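Local coordinates for metallo-beta-lactamase family protein (Thermus thermophilus, PDB 2ZO4), which binds two zinc ions in a metallo-beta-lactamase fold and is probably a hydrolase, its substrate not established, at residues L35-L40 with I66-H71; A87-H92 with H142-P147; L8-V13 with N23-Q28; L186-A191 with A229-F234; Q61-I66 with G80-L85. All blocks are in the same frame, centred on the assembly; numbering follows the deposited sequence.

Contact 1. Residues L35-L40 with I66-H71; sequences LVDTAL and ILLTHH. With ZN (zinc ion), chain B.
Both oxygens of the Asp-37 carboxylate take a bond from one residue, Thr-69, whose backbone and side chain close on it like a clamp. The amide Thr-69 N gives a nearly straight bond to Asp-37 OD1 (2.9 Å, 171°), while the hydroxyl Thr-69 OG1 donates to Asp-37 OD2 at 2.9 Å; each oxygen uses its syn lone pair. With chi1 at 60°, Thr-69 OG1 sits in the crowded position between its own N and carbonyl carbon. There it also receives His-70 ND1, 2.7 Å from Thr-69 OG1 and near the imidazole plane. The hydroxyl thus connects ring and carboxylate, fixing the rotation of the ring whose other nitrogen, His-70 NE2, binds a zinc ion at 2.2 Å. Asp-37 OD2 has a further partner in His-75 ND1, which links this second-shell carboxylate to a ligand of the other zinc.

Before this point the strands run parallel: Leu-67 N bonds to Leu-35 O (2.8 Å) and Asp-37 N to Leu-67 O (2.9 Å). On the side facing helix 79-84, Thr-38 CG2 meets Ile-66 CG2 at 3.5 Å, the two side chains crossing at about a right angle. Strands 32-36 and 65-68 and the intervening helix 43-55 form a beta-alpha-beta crossover, and the strand end opens into the His-70, His-72, Asp-74, His-75 zinc motif (HxHxDH) characteristic of the metallo-beta-lactamase superfamily.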
# COMPACT_ATOMS: atom_id res chain seq x y z
N LEU A 35 7.77 11.98 -9.76
CA LEU A 35 7.96 11.18 -8.56
C LEU A 35 6.96 10.03 -8.48
O LEU A 35 5.76 10.23 -8.70
CB LEU A 35 7.84 12.03 -7.30
CG LEU A 35 9.09 12.52 -6.57
CD1 LEU A 35 8.67 13.39 -5.40
CD2 LEU A 35 9.96 11.37 -6.09
N VAL A 36 7.47 8.84 -8.18
CA VAL A 36 6.63 7.71 -7.80
C VAL A 36 6.58 7.72 -6.27
O VAL A 36 7.59 7.46 -5.61
CB VAL A 36 7.17 6.37 -8.35
CG1 VAL A 36 6.31 5.20 -7.87
CG2 VAL A 36 7.22 6.39 -9.87
N ASP A 37 5.40 8.04 -5.73
CA ASP A 37 5.15 8.21 -4.28
C ASP A 37 5.85 9.45 -3.69
O ASP A 37 6.77 10.00 -4.31
CB ASP A 37 5.45 6.91 -3.51
CG ASP A 37 4.51 5.77 -3.92
OD1 ASP A 37 3.41 6.07 -4.44
OD2 ASP A 37 4.87 4.59 -3.71
N THR A 38 5.40 9.89 -2.52
CA THR A 38 5.70 11.25 -2.05
C THR A 38 6.05 11.40 -0.57
O THR A 38 6.26 12.52 -0.11
CB THR A 38 4.51 12.22 -2.32
OG1 THR A 38 3.36 11.78 -1.59
CG2 THR A 38 4.19 12.32 -3.79
N ALA A 39 6.10 10.30 0.17
CA ALA A 39 6.21 10.33 1.63
C ALA A 39 5.07 11.15 2.25
O ALA A 39 3.93 11.09 1.77
CB ALA A 39 7.58 10.84 2.08
N LEU A 40 5.36 11.92 3.29
CA LEU A 40 4.31 12.62 4.05
C LEU A 40 4.84 13.85 4.79
O LEU A 40 6.05 14.08 4.83
CB LEU A 40 3.61 11.65 5.02
CG LEU A 40 4.29 11.24 6.33
CD1 LEU A 40 3.33 10.38 7.15
CD2 LEU A 40 5.61 10.50 6.11
N ILE A 66 3.14 13.33 -10.49
CA ILE A 66 3.14 12.45 -9.34
C ILE A 66 2.39 11.17 -9.69
O ILE A 66 1.23 11.21 -10.10
CB ILE A 66 2.49 13.11 -8.09
CG1 ILE A 66 3.14 14.46 -7.77
CG2 ILE A 66 2.52 12.15 -6.89
CD1 ILE A 66 4.60 14.41 -7.32
N LEU A 67 3.07 10.03 -9.53
CA LEU A 67 2.44 8.73 -9.71
C LEU A 67 2.34 8.02 -8.36
O LEU A 67 3.35 7.68 -7.76
CB LEU A 67 3.24 7.88 -10.72
CG LEU A 67 3.51 8.50 -12.10
CD1 LEU A 67 4.40 7.60 -12.93
CD2 LEU A 67 2.21 8.80 -12.85
N LEU A 68 1.11 7.79 -7.90
CA LEU A 68 0.88 7.15 -6.60
C LEU A 68 0.55 5.68 -6.73
O LEU A 68 -0.38 5.30 -7.43
CB LEU A 68 -0.24 7.86 -5.82
CG LEU A 68 -0.04 9.33 -5.44
CD1 LEU A 68 -1.26 9.85 -4.68
CD2 LEU A 68 1.24 9.54 -4.63
N THR A 69 1.32 4.84 -6.03
CA THR A 69 1.03 3.41 -5.98
C THR A 69 -0.25 3.15 -5.20
O THR A 69 -1.07 2.32 -5.60
CB THR A 69 2.20 2.60 -5.38
OG1 THR A 69 2.47 3.05 -4.05
CG2 THR A 69 3.46 2.74 -6.24
N HIS A 70 -0.43 3.87 -4.09
CA HIS A 70 -1.63 3.76 -3.25
C HIS A 70 -1.80 4.92 -2.26
O HIS A 70 -0.96 5.83 -2.20
CB HIS A 70 -1.68 2.40 -2.54
CG HIS A 70 -0.51 2.12 -1.63
ND1 HIS A 70 0.79 2.16 -2.07
CD2 HIS A 70 -0.47 1.76 -0.33
CE1 HIS A 70 1.60 1.85 -1.07
NE2 HIS A 70 0.86 1.60 -0.00
N HIS A 71 -2.89 4.86 -1.49
CA HIS A 71 -3.34 5.96 -0.63
C HIS A 71 -2.73 6.00 0.77
O HIS A 71 -3.03 6.92 1.54
CB HIS A 71 -4.86 5.88 -0.46
CG HIS A 71 -5.30 4.79 0.47
ND1 HIS A 71 -5.41 3.47 0.07
CD2 HIS A 71 -5.62 4.81 1.78
CE1 HIS A 71 -5.80 2.73 1.09
NE2 HIS A 71 -5.94 3.52 2.14
ZN ZN B . 1.12 0.66 2.01
O HOH W 1 2.47 1.63 3.13

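Contact 2. Residues A87-H92 with H142-P147; sequences ARVFLH and HPPQNP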
# COMPACT_ATOMS: atom_id res chain seq x y z
N ALA A 87 1.93 20.38 -9.74
CA ALA A 87 2.10 18.99 -10.17
C ALA A 87 0.78 18.29 -10.48
O ALA A 87 -0.25 18.57 -9.86
CB ALA A 87 2.88 18.20 -9.13
N ARG A 88 0.83 17.37 -11.43
CA ARG A 88 -0.32 16.54 -11.76
C ARG A 88 -0.22 15.21 -11.02
O ARG A 88 0.78 14.51 -11.13
CB ARG A 88 -0.38 16.32 -13.27
CG ARG A 88 -1.76 15.99 -13.78
CD ARG A 88 -2.09 16.86 -14.99
NE ARG A 88 -1.43 16.41 -16.20
CZ ARG A 88 -1.26 17.15 -17.29
NH1 ARG A 88 -0.65 16.64 -18.35
NH2 ARG A 88 -1.69 18.41 -17.33
N VAL A 89 -1.27 14.88 -10.27
CA VAL A 89 -1.28 13.67 -9.45
C VAL A 89 -2.12 12.56 -10.08
O VAL A 89 -3.28 12.76 -10.45
CB VAL A 89 -1.78 13.96 -8.00
CG1 VAL A 89 -1.75 12.70 -7.15
CG2 VAL A 89 -0.94 15.04 -7.36
N PHE A 90 -1.51 11.38 -10.22
CA PHE A 90 -2.16 10.20 -10.76
C PHE A 90 -2.36 9.13 -9.68
O PHE A 90 -1.44 8.86 -8.90
CB PHE A 90 -1.35 9.62 -11.92
CG PHE A 90 -1.37 10.46 -13.17
CD1 PHE A 90 -2.35 10.28 -14.13
CD2 PHE A 90 -0.40 11.44 -13.38
CE1 PHE A 90 -2.37 11.05 -15.29
CE2 PHE A 90 -0.40 12.22 -14.53
CZ PHE A 90 -1.40 12.02 -15.49
N LEU A 91 -3.55 8.54 -9.66
CA LEU A 91 -3.95 7.58 -8.63
C LEU A 91 -4.90 6.58 -9.27
O LEU A 91 -5.77 6.98 -10.04
CB LEU A 91 -4.72 8.33 -7.53
CG LEU A 91 -4.59 8.08 -6.02
CD1 LEU A 91 -5.94 8.36 -5.36
CD2 LEU A 91 -4.10 6.69 -5.64
N HIS A 92 -4.75 5.29 -8.97
CA HIS A 92 -5.64 4.28 -9.56
C HIS A 92 -7.10 4.50 -9.17
O HIS A 92 -7.41 4.78 -8.01
CB HIS A 92 -5.23 2.85 -9.22
CG HIS A 92 -6.03 1.81 -9.93
ND1 HIS A 92 -7.21 1.31 -9.43
CD2 HIS A 92 -5.85 1.21 -11.13
CE1 HIS A 92 -7.72 0.44 -10.28
NE2 HIS A 92 -6.91 0.35 -11.32
N HIS A 142 -1.61 15.45 3.16
CA HIS A 142 -2.13 16.52 2.32
C HIS A 142 -2.75 15.89 1.08
O HIS A 142 -2.04 15.64 0.10
CB HIS A 142 -1.01 17.49 1.94
CG HIS A 142 -0.29 18.05 3.12
ND1 HIS A 142 -0.54 19.31 3.62
CD2 HIS A 142 0.67 17.52 3.92
CE1 HIS A 142 0.23 19.53 4.67
NE2 HIS A 142 0.98 18.46 4.87
N PRO A 143 -4.06 15.61 1.12
CA PRO A 143 -4.74 14.92 0.01
C PRO A 143 -4.83 15.79 -1.24
O PRO A 143 -5.06 17.00 -1.14
CB PRO A 143 -6.14 14.65 0.57
CG PRO A 143 -6.03 14.86 2.05
CD PRO A 143 -5.00 15.91 2.22
N PRO A 144 -4.65 15.18 -2.43
CA PRO A 144 -4.81 15.91 -3.68
C PRO A 144 -6.28 16.24 -3.92
O PRO A 144 -7.15 15.48 -3.51
CB PRO A 144 -4.30 14.91 -4.74
CG PRO A 144 -4.50 13.58 -4.13
CD PRO A 144 -4.29 13.77 -2.66
N GLN A 145 -6.53 17.39 -4.55
CA GLN A 145 -7.89 17.83 -4.82
C GLN A 145 -8.41 17.27 -6.13
O GLN A 145 -9.57 16.86 -6.22
CB GLN A 145 -7.97 19.36 -4.84
CG GLN A 145 -8.29 19.97 -3.49
CD GLN A 145 -7.22 19.71 -2.46
OE1 GLN A 145 -6.05 20.03 -2.67
NE2 GLN A 145 -7.61 19.10 -1.33
N ASN A 146 -7.55 17.27 -7.15
CA ASN A 146 -7.93 16.83 -8.48
C ASN A 146 -7.01 15.73 -9.03
O ASN A 146 -6.42 15.90 -10.10
CB ASN A 146 -7.95 18.02 -9.46
CG ASN A 146 -8.61 19.26 -8.88
OD1 ASN A 146 -9.74 19.21 -8.39
ND2 ASN A 146 -7.90 20.39 -8.94
N PRO A 147 -6.88 14.59 -8.31
CA PRO A 147 -6.07 13.51 -8.87
C PRO A 147 -6.73 12.91 -10.12
O PRO A 147 -7.95 12.91 -10.23
CB PRO A 147 -6.01 12.48 -7.74
CG PRO A 147 -7.24 12.73 -6.94
CD PRO A 147 -7.46 14.22 -7.00
O HOH W 2 -3.79 16.54 -9.90
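The loop leading into strand 148-150, an outermost strand of the six-stranded sheet, lays Pro-144 and Pro-147 against Val-89 and Leu-91 of strand 88-92. Val-89 carries the strand's larger share, with CG1 as the touching methyl. This CG1 stands anti to the backbone N (chi1 -178°), from where it reaches Pro-144 CB at 4.1 Å, the valine branch crossing the proline ring at about a right angle. The same Val-89 CG1 lies 4.3 Å from Pro-147 CB, and the aliphatic contact continues along the strand with Leu-91 CB 4.4 Å from Pro-147 CB. Val-89 and Leu-91 point to the same face of this sheet of the alpha-beta/beta-alpha sandwich, the side that Glu-83 of helix 79-84 also touches; Pro-147 in turn packs on His-100 of helix 99-104.

The backbones come together at Pro-147, where CA makes a bent CH...O contact with Val-89 O (3.3 Å, 127°). Just beside it, water 2 bridges the two segments: it accepts from Val-89 N at 3.0 Å and donates to Asn-146 O at 2.7 Å. Direct backbone pairing of Val-89 is with Leu-148, the next residue along. The loop is also held by helix 79-84, whose Glu-83 accepts from the backbone N of Gln-145 through OE1 and from that of Asn-146 through OE2.

Contact 3. Residues L8-V13 with N23-Q28; sequences LYLLPV and NLYLLQ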
# COMPACT_ATOMS: atom_id res chain seq x y z
N LEU A 8 16.54 7.22 -13.37
CA LEU A 8 15.70 6.59 -12.35
C LEU A 8 16.49 6.41 -11.06
O LEU A 8 17.50 5.70 -11.03
CB LEU A 8 15.15 5.24 -12.84
CG LEU A 8 14.41 4.33 -11.84
CD1 LEU A 8 13.04 4.88 -11.47
CD2 LEU A 8 14.27 2.91 -12.37
N TYR A 9 16.03 7.07 -10.00
CA TYR A 9 16.75 7.13 -8.73
C TYR A 9 15.92 6.64 -7.54
O TYR A 9 14.73 6.95 -7.45
CB TYR A 9 17.24 8.57 -8.44
CG TYR A 9 18.03 9.18 -9.57
CD1 TYR A 9 19.43 9.08 -9.60
CD2 TYR A 9 17.40 9.86 -10.61
CE1 TYR A 9 20.16 9.64 -10.64
CE2 TYR A 9 18.13 10.42 -11.65
CZ TYR A 9 19.51 10.31 -11.66
OH TYR A 9 20.24 10.86 -12.69
N LEU A 10 16.56 5.90 -6.65
CA LEU A 10 15.96 5.49 -5.38
C LEU A 10 16.10 6.61 -4.34
O LEU A 10 17.20 7.11 -4.10
CB LEU A 10 16.61 4.20 -4.86
CG LEU A 10 16.44 3.86 -3.37
CD1 LEU A 10 15.01 3.45 -3.04
CD2 LEU A 10 17.42 2.79 -2.94
N LEU A 11 14.97 7.00 -3.75
CA LEU A 11 14.92 8.07 -2.75
C LEU A 11 14.33 7.56 -1.43
O LEU A 11 13.11 7.57 -1.24
CB LEU A 11 14.09 9.26 -3.26
CG LEU A 11 14.74 10.34 -4.14
CD1 LEU A 11 15.27 9.79 -5.45
CD2 LEU A 11 13.75 11.46 -4.42
N PRO A 12 15.20 7.07 -0.52
CA PRO A 12 14.75 6.60 0.80
C PRO A 12 14.39 7.76 1.73
O PRO A 12 15.18 8.68 1.91
CB PRO A 12 15.97 5.83 1.33
CG PRO A 12 16.91 5.69 0.16
CD PRO A 12 16.65 6.89 -0.68
N VAL A 13 13.20 7.70 2.32
CA VAL A 13 12.69 8.79 3.16
C VAL A 13 12.21 8.24 4.51
O VAL A 13 11.48 7.25 4.53
CB VAL A 13 11.56 9.58 2.44
CG1 VAL A 13 10.97 10.65 3.34
CG2 VAL A 13 12.06 10.21 1.15
N ASN A 23 10.46 4.02 0.26
CA ASN A 23 11.21 4.19 -0.98
C ASN A 23 10.39 4.93 -2.04
O ASN A 23 9.37 4.41 -2.53
CB ASN A 23 11.66 2.84 -1.54
CG ASN A 23 12.61 2.12 -0.62
OD1 ASN A 23 13.43 2.74 0.05
ND2 ASN A 23 12.51 0.79 -0.59
N LEU A 24 10.85 6.12 -2.39
CA LEU A 24 10.29 6.89 -3.50
C LEU A 24 11.20 6.72 -4.70
O LEU A 24 12.38 6.38 -4.56
CB LEU A 24 10.17 8.37 -3.13
CG LEU A 24 9.65 8.78 -1.76
CD1 LEU A 24 9.48 10.29 -1.71
CD2 LEU A 24 8.33 8.09 -1.42
N TYR A 25 10.65 6.96 -5.89
CA TYR A 25 11.42 6.82 -7.13
C TYR A 25 11.28 8.05 -8.01
O TYR A 25 10.17 8.44 -8.38
CB TYR A 25 11.03 5.51 -7.85
CG TYR A 25 11.34 4.30 -7.00
CD1 TYR A 25 12.62 3.74 -7.00
CD2 TYR A 25 10.38 3.76 -6.14
CE1 TYR A 25 12.92 2.65 -6.19
CE2 TYR A 25 10.68 2.67 -5.32
CZ TYR A 25 11.96 2.13 -5.36
OH TYR A 25 12.26 1.05 -4.56
N LEU A 26 12.41 8.67 -8.31
CA LEU A 26 12.48 9.89 -9.11
C LEU A 26 12.83 9.54 -10.55
O LEU A 26 13.82 8.84 -10.81
CB LEU A 26 13.53 10.85 -8.51
CG LEU A 26 13.72 12.31 -8.95
CD1 LEU A 26 14.19 12.47 -10.39
CD2 LEU A 26 12.46 13.14 -8.70
N LEU A 27 12.01 10.01 -11.48
CA LEU A 27 12.26 9.83 -12.91
C LEU A 27 12.55 11.17 -13.54
O LEU A 27 11.77 12.11 -13.41
CB LEU A 27 11.07 9.15 -13.61
CG LEU A 27 10.84 7.65 -13.42
CD1 LEU A 27 10.29 7.33 -12.04
CD2 LEU A 27 9.89 7.14 -14.48
N GLN A 28 13.70 11.28 -14.21
CA GLN A 28 14.07 12.50 -14.93
C GLN A 28 14.49 12.14 -16.35
O GLN A 28 15.22 11.18 -16.57
CB GLN A 28 15.20 13.22 -14.18
CG GLN A 28 15.59 14.58 -14.77
CD GLN A 28 16.75 15.23 -14.02
OE1 GLN A 28 17.60 14.54 -13.45
NE2 GLN A 28 16.79 16.55 -14.02
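Leu-8 and Leu-27 lie side by side and point the same way, their CD1 methyls 3.7 Å apart, on one face of the antiparallel beta hairpin that opens the chain. On the other face the aliphatic side chains cross obliquely: Leu-11 CD1 comes to 3.7 Å from Leu-26 CB, and Val-13 CG2 to 3.9 Å from Leu-24 CD1. This second face turns to helix 43-55, whose Leu-49 covers Leu-11. At its margin the Tyr-9 ring presents an edge to Leu-26 O.

The strands are held by two hydrogen-bonded pairs, Tyr-9 with Leu-26 (Tyr-9 N to Leu-26 O 2.9 Å) and Leu-11 with Leu-24, each bonded in both directions. Polar ends on the first face reach strand 228-231 and the loop after it: Asn-23 ND2 bonds to Phe-234 O and Tyr-25 OH to Ala-231 O. Leu-10 CD1 touches both side chains, 3.5 Å from Asn-23 OD1 and 3.9 Å from Tyr-25 CE1.

Contact 4. Residues L186-A191 with A229-F234; sequences LLAGDA and AYAGHF. With ZN (zinc ion), chain C; ZN (zinc ion), chain B.
Asp-190 OD2 is held by both metals at once, 2.1 Å from the zinc ion that His-233 NE2 also binds and a longer 2.6 Å from the other zinc. The His-233 NE2 bond to the first of these is 2.1 Å. Carboxylate and imidazole planes are turned 45° apart, and the zinc rather than a hydrogen bond joins Asp-190 to His-233. The second oxygen, Asp-190 OD1, packs 3.3 Å from His-233 CD2 and equally near the CA of Gly-232, a residue without a side chain to intervene. On the far side of the ring, His-233 ND1 bonds to Thr-21 O, which fixes its rotation.

Strands 185-189 and 228-231 bring the ligands here in parallel. Tyr-230 N bonds to Leu-186 O (2.8 Å), and Ala-188 N bonds to Tyr-230 O. Beyond this the regular pairing ends: Ala-188 to Ala-191 make a type II' turn, with Gly-189 at positive phi (58°). Water 3 links Gly-189 N to Tyr-230 O, and Gly-232 N returns to Gly-189 O at 2.7 Å.

His-70, His-72 and His-171 complete one zinc site, Asp-74 and His-75 the other. Water 1 bridges the metals, 2.0 Å from each zinc. Flanked by two cations, it would be polarised, consistent with the metal-activated water that attacks the substrate in hydrolases of this superfamily.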
# COMPACT_ATOMS: atom_id res chain seq x y z
N LEU A 186 10.27 -3.41 -12.41
CA LEU A 186 8.98 -3.24 -11.76
C LEU A 186 9.10 -2.32 -10.56
O LEU A 186 9.88 -2.58 -9.64
CB LEU A 186 8.42 -4.60 -11.31
CG LEU A 186 7.10 -4.62 -10.52
CD1 LEU A 186 5.94 -4.07 -11.34
CD2 LEU A 186 6.78 -6.02 -10.02
N LEU A 187 8.32 -1.24 -10.57
CA LEU A 187 8.18 -0.38 -9.41
C LEU A 187 6.94 -0.89 -8.70
O LEU A 187 5.81 -0.53 -9.05
CB LEU A 187 8.07 1.10 -9.82
CG LEU A 187 9.21 1.63 -10.71
CD1 LEU A 187 8.94 3.06 -11.15
CD2 LEU A 187 10.58 1.51 -10.01
N ALA A 188 7.17 -1.76 -7.72
CA ALA A 188 6.13 -2.64 -7.18
C ALA A 188 5.23 -2.01 -6.13
O ALA A 188 4.20 -2.58 -5.78
CB ALA A 188 6.77 -3.91 -6.61
N GLY A 189 5.60 -0.83 -5.62
CA GLY A 189 4.90 -0.23 -4.48
C GLY A 189 4.95 -1.19 -3.30
O GLY A 189 5.99 -1.78 -3.03
N ASP A 190 3.82 -1.36 -2.62
CA ASP A 190 3.74 -2.33 -1.53
C ASP A 190 3.00 -3.61 -1.90
O ASP A 190 2.50 -4.31 -1.03
CB ASP A 190 3.11 -1.70 -0.29
CG ASP A 190 3.95 -0.59 0.31
OD1 ASP A 190 5.04 -0.27 -0.21
OD2 ASP A 190 3.50 -0.01 1.32
N ALA A 191 2.92 -3.93 -3.20
CA ALA A 191 2.30 -5.19 -3.64
C ALA A 191 3.22 -6.38 -3.35
O ALA A 191 2.78 -7.53 -3.29
CB ALA A 191 1.96 -5.12 -5.13
N ALA A 229 12.51 -6.02 -9.06
CA ALA A 229 11.47 -5.17 -8.49
C ALA A 229 12.05 -4.22 -7.45
O ALA A 229 12.82 -4.64 -6.58
CB ALA A 229 10.35 -6.00 -7.89
N TYR A 230 11.67 -2.96 -7.56
CA TYR A 230 12.00 -1.96 -6.56
C TYR A 230 10.70 -1.55 -5.88
O TYR A 230 9.82 -0.95 -6.50
CB TYR A 230 12.70 -0.75 -7.20
CG TYR A 230 13.94 -1.10 -8.00
CD1 TYR A 230 15.04 -1.72 -7.40
CD2 TYR A 230 14.01 -0.81 -9.36
CE1 TYR A 230 16.18 -2.04 -8.14
CE2 TYR A 230 15.15 -1.12 -10.10
CZ TYR A 230 16.22 -1.74 -9.48
OH TYR A 230 17.34 -2.05 -10.22
N ALA A 231 10.60 -1.90 -4.60
CA ALA A 231 9.35 -1.79 -3.86
C ALA A 231 9.32 -0.55 -2.96
O ALA A 231 10.28 0.23 -2.92
CB ALA A 231 9.12 -3.06 -3.05
N GLY A 232 8.21 -0.39 -2.24
CA GLY A 232 7.99 0.78 -1.39
C GLY A 232 8.79 0.76 -0.10
O GLY A 232 9.00 1.80 0.52
N HIS A 233 9.24 -0.43 0.30
CA HIS A 233 10.06 -0.58 1.50
C HIS A 233 11.12 -1.65 1.30
O HIS A 233 10.97 -2.52 0.44
CB HIS A 233 9.19 -0.93 2.72
CG HIS A 233 8.05 0.02 2.94
ND1 HIS A 233 8.21 1.24 3.57
CD2 HIS A 233 6.75 -0.06 2.59
CE1 HIS A 233 7.05 1.86 3.61
NE2 HIS A 233 6.14 1.09 3.02
N PHE A 234 12.19 -1.56 2.09
CA PHE A 234 13.30 -2.53 2.09
C PHE A 234 14.13 -2.54 0.80
O PHE A 234 14.05 -1.62 -0.01
CB PHE A 234 12.81 -3.95 2.45
CG PHE A 234 12.08 -4.03 3.76
CD1 PHE A 234 12.77 -4.13 4.96
CD2 PHE A 234 10.69 -4.03 3.78
CE1 PHE A 234 12.08 -4.21 6.17
CE2 PHE A 234 9.99 -4.11 4.98
CZ PHE A 234 10.69 -4.20 6.18
ZN ZN C . 4.26 1.66 2.28
ZN ZN B . 1.12 0.66 2.01
O HOH W 3 7.69 1.06 -5.95
O HOH W 1 2.47 1.63 3.13

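Contact 5. Residues Q61-I66 with G80-L85; sequences QDVKTI and GFFEGL
Apolar contact centres on Phe-82, whose side chain lies across Ile-66 and Val-63. Ile-66 CD1 touches the root of the aromatic side chain, 3.7 Å from Phe-82 CB and 3.8 Å from Phe-82 CG, the two side chains crossing at about a right angle. Further out along the ring, Val-63 CG2 lies 4.0 Å from Phe-82 CE2. The ring also meets Leu-35 of strand 32-36 and Leu-49 of helix 43-55. At the outer margin Leu-85 CD2 approaches the amide of Gln-61 obliquely, with Gln-61 NE2 4.1 Å away.

Polar links are sparse and mediated by solvent. Water 4 lies between the backbone carbonyls, 2.9 Å from both Gln-61 O and Leu-85 O, the latter bond weak. Lys-64 NZ reaches the same water in a weak bond of 3.2 Å.

Between the two segments there are no direct backbone bonds; within helix 79-84, Gly-84 N reaches Gly-80 O at 2.9 Å. A short helix following the zinc-binding motif thus packs, chiefly by Phe-82, on the start of strand 65-68 and the turn before it, part of the helical layer over the first sheet of the metallo-beta-lactamase alpha-beta/beta-alpha sandwich.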
# COMPACT_ATOMS: atom_id res chain seq x y z
N GLN A 61 9.30 22.28 -6.67
CA GLN A 61 8.52 22.87 -7.76
C GLN A 61 8.85 22.28 -9.14
O GLN A 61 8.07 22.45 -10.08
CB GLN A 61 8.69 24.40 -7.78
CG GLN A 61 8.08 25.14 -6.59
CD GLN A 61 8.99 25.17 -5.36
OE1 GLN A 61 10.08 24.60 -5.34
NE2 GLN A 61 8.53 25.86 -4.31
N ASP A 62 9.99 21.60 -9.24
CA ASP A 62 10.40 20.94 -10.49
C ASP A 62 9.63 19.65 -10.79
O ASP A 62 9.55 19.22 -11.94
CB ASP A 62 11.91 20.67 -10.49
CG ASP A 62 12.74 21.95 -10.52
OD1 ASP A 62 12.35 22.90 -11.23
OD2 ASP A 62 13.77 22.01 -9.83
N VAL A 63 9.07 19.04 -9.75
CA VAL A 63 8.35 17.77 -9.91
C VAL A 63 6.94 18.03 -10.42
O VAL A 63 6.05 18.43 -9.66
CB VAL A 63 8.30 16.96 -8.59
CG1 VAL A 63 7.70 15.58 -8.85
CG2 VAL A 63 9.68 16.82 -7.98
N LYS A 64 6.73 17.78 -11.71
CA LYS A 64 5.47 18.13 -12.36
C LYS A 64 4.49 16.96 -12.51
O LYS A 64 3.31 17.18 -12.82
CB LYS A 64 5.74 18.79 -13.72
CG LYS A 64 6.29 20.22 -13.63
CD LYS A 64 5.21 21.21 -13.17
CE LYS A 64 5.74 22.64 -13.11
NZ LYS A 64 4.66 23.60 -12.73
N THR A 65 4.96 15.74 -12.29
CA THR A 65 4.10 14.55 -12.35
C THR A 65 4.27 13.70 -11.10
O THR A 65 5.39 13.41 -10.69
CB THR A 65 4.37 13.68 -13.61
OG1 THR A 65 4.27 14.48 -14.78
CG2 THR A 65 3.37 12.52 -13.72
N ILE A 66 3.14 13.33 -10.49
CA ILE A 66 3.14 12.45 -9.34
C ILE A 66 2.39 11.17 -9.69
O ILE A 66 1.23 11.21 -10.10
CB ILE A 66 2.49 13.11 -8.09
CG1 ILE A 66 3.14 14.46 -7.77
CG2 ILE A 66 2.52 12.15 -6.89
CD1 ILE A 66 4.60 14.41 -7.32
N GLY A 80 -0.78 16.19 -2.27
CA GLY A 80 -1.49 17.46 -2.30
C GLY A 80 -0.57 18.66 -2.22
O GLY A 80 -0.90 19.72 -2.76
N PHE A 81 0.58 18.50 -1.56
CA PHE A 81 1.60 19.56 -1.48
C PHE A 81 2.20 19.79 -2.86
O PHE A 81 2.25 20.92 -3.35
CB PHE A 81 2.69 19.22 -0.45
CG PHE A 81 3.93 20.10 -0.55
CD1 PHE A 81 3.89 21.44 -0.16
CD2 PHE A 81 5.13 19.58 -1.04
CE1 PHE A 81 5.02 22.25 -0.26
CE2 PHE A 81 6.27 20.38 -1.13
CZ PHE A 81 6.22 21.72 -0.74
N PHE A 82 2.67 18.70 -3.48
CA PHE A 82 3.18 18.76 -4.85
C PHE A 82 2.13 19.29 -5.82
O PHE A 82 2.43 20.14 -6.65
CB PHE A 82 3.72 17.40 -5.29
CG PHE A 82 5.08 17.09 -4.74
CD1 PHE A 82 5.24 16.14 -3.73
CD2 PHE A 82 6.21 17.75 -5.22
CE1 PHE A 82 6.50 15.85 -3.22
CE2 PHE A 82 7.48 17.46 -4.72
CZ PHE A 82 7.63 16.51 -3.71
N GLU A 83 0.89 18.81 -5.68
CA GLU A 83 -0.22 19.31 -6.50
C GLU A 83 -0.41 20.82 -6.34
O GLU A 83 -0.67 21.52 -7.31
CB GLU A 83 -1.52 18.57 -6.20
CG GLU A 83 -2.61 18.77 -7.25
CD GLU A 83 -3.98 18.34 -6.77
OE1 GLU A 83 -4.33 18.67 -5.62
OE2 GLU A 83 -4.70 17.67 -7.53
N GLY A 84 -0.28 21.31 -5.11
CA GLY A 84 -0.39 22.74 -4.82
C GLY A 84 0.64 23.60 -5.54
O GLY A 84 0.40 24.78 -5.79
N LEU A 85 1.78 23.00 -5.87
CA LEU A 85 2.84 23.70 -6.59
C LEU A 85 2.67 23.61 -8.11
O LEU A 85 3.41 24.24 -8.86
CB LEU A 85 4.22 23.18 -6.16
CG LEU A 85 4.53 23.15 -4.66
CD1 LEU A 85 5.77 22.31 -4.37
CD2 LEU A 85 4.69 24.55 -4.05
O HOH W 4 5.14 22.15 -9.97

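Overall arrangement
From the N terminus, contact 3 closes the first hairpin, whose second strand pairs with strand 32-36. Contact 1 closes the beta-alpha-beta unit that follows. Contact 5 crosses it in sequence, sharing Ile-66, and folds the helix after the zinc motif back onto the same strand. Contact 2 then closes a long, partly helical excursion, bringing the chain to the far edge of this sheet. None of the five nests within another. Contact 4 closes a second beta-alpha-beta unit, in the other sheet. It meets contact 1 at a shared zinc and water 1, and contact 3 through Asn-23 and Tyr-25, tying both sheets together at the metal site.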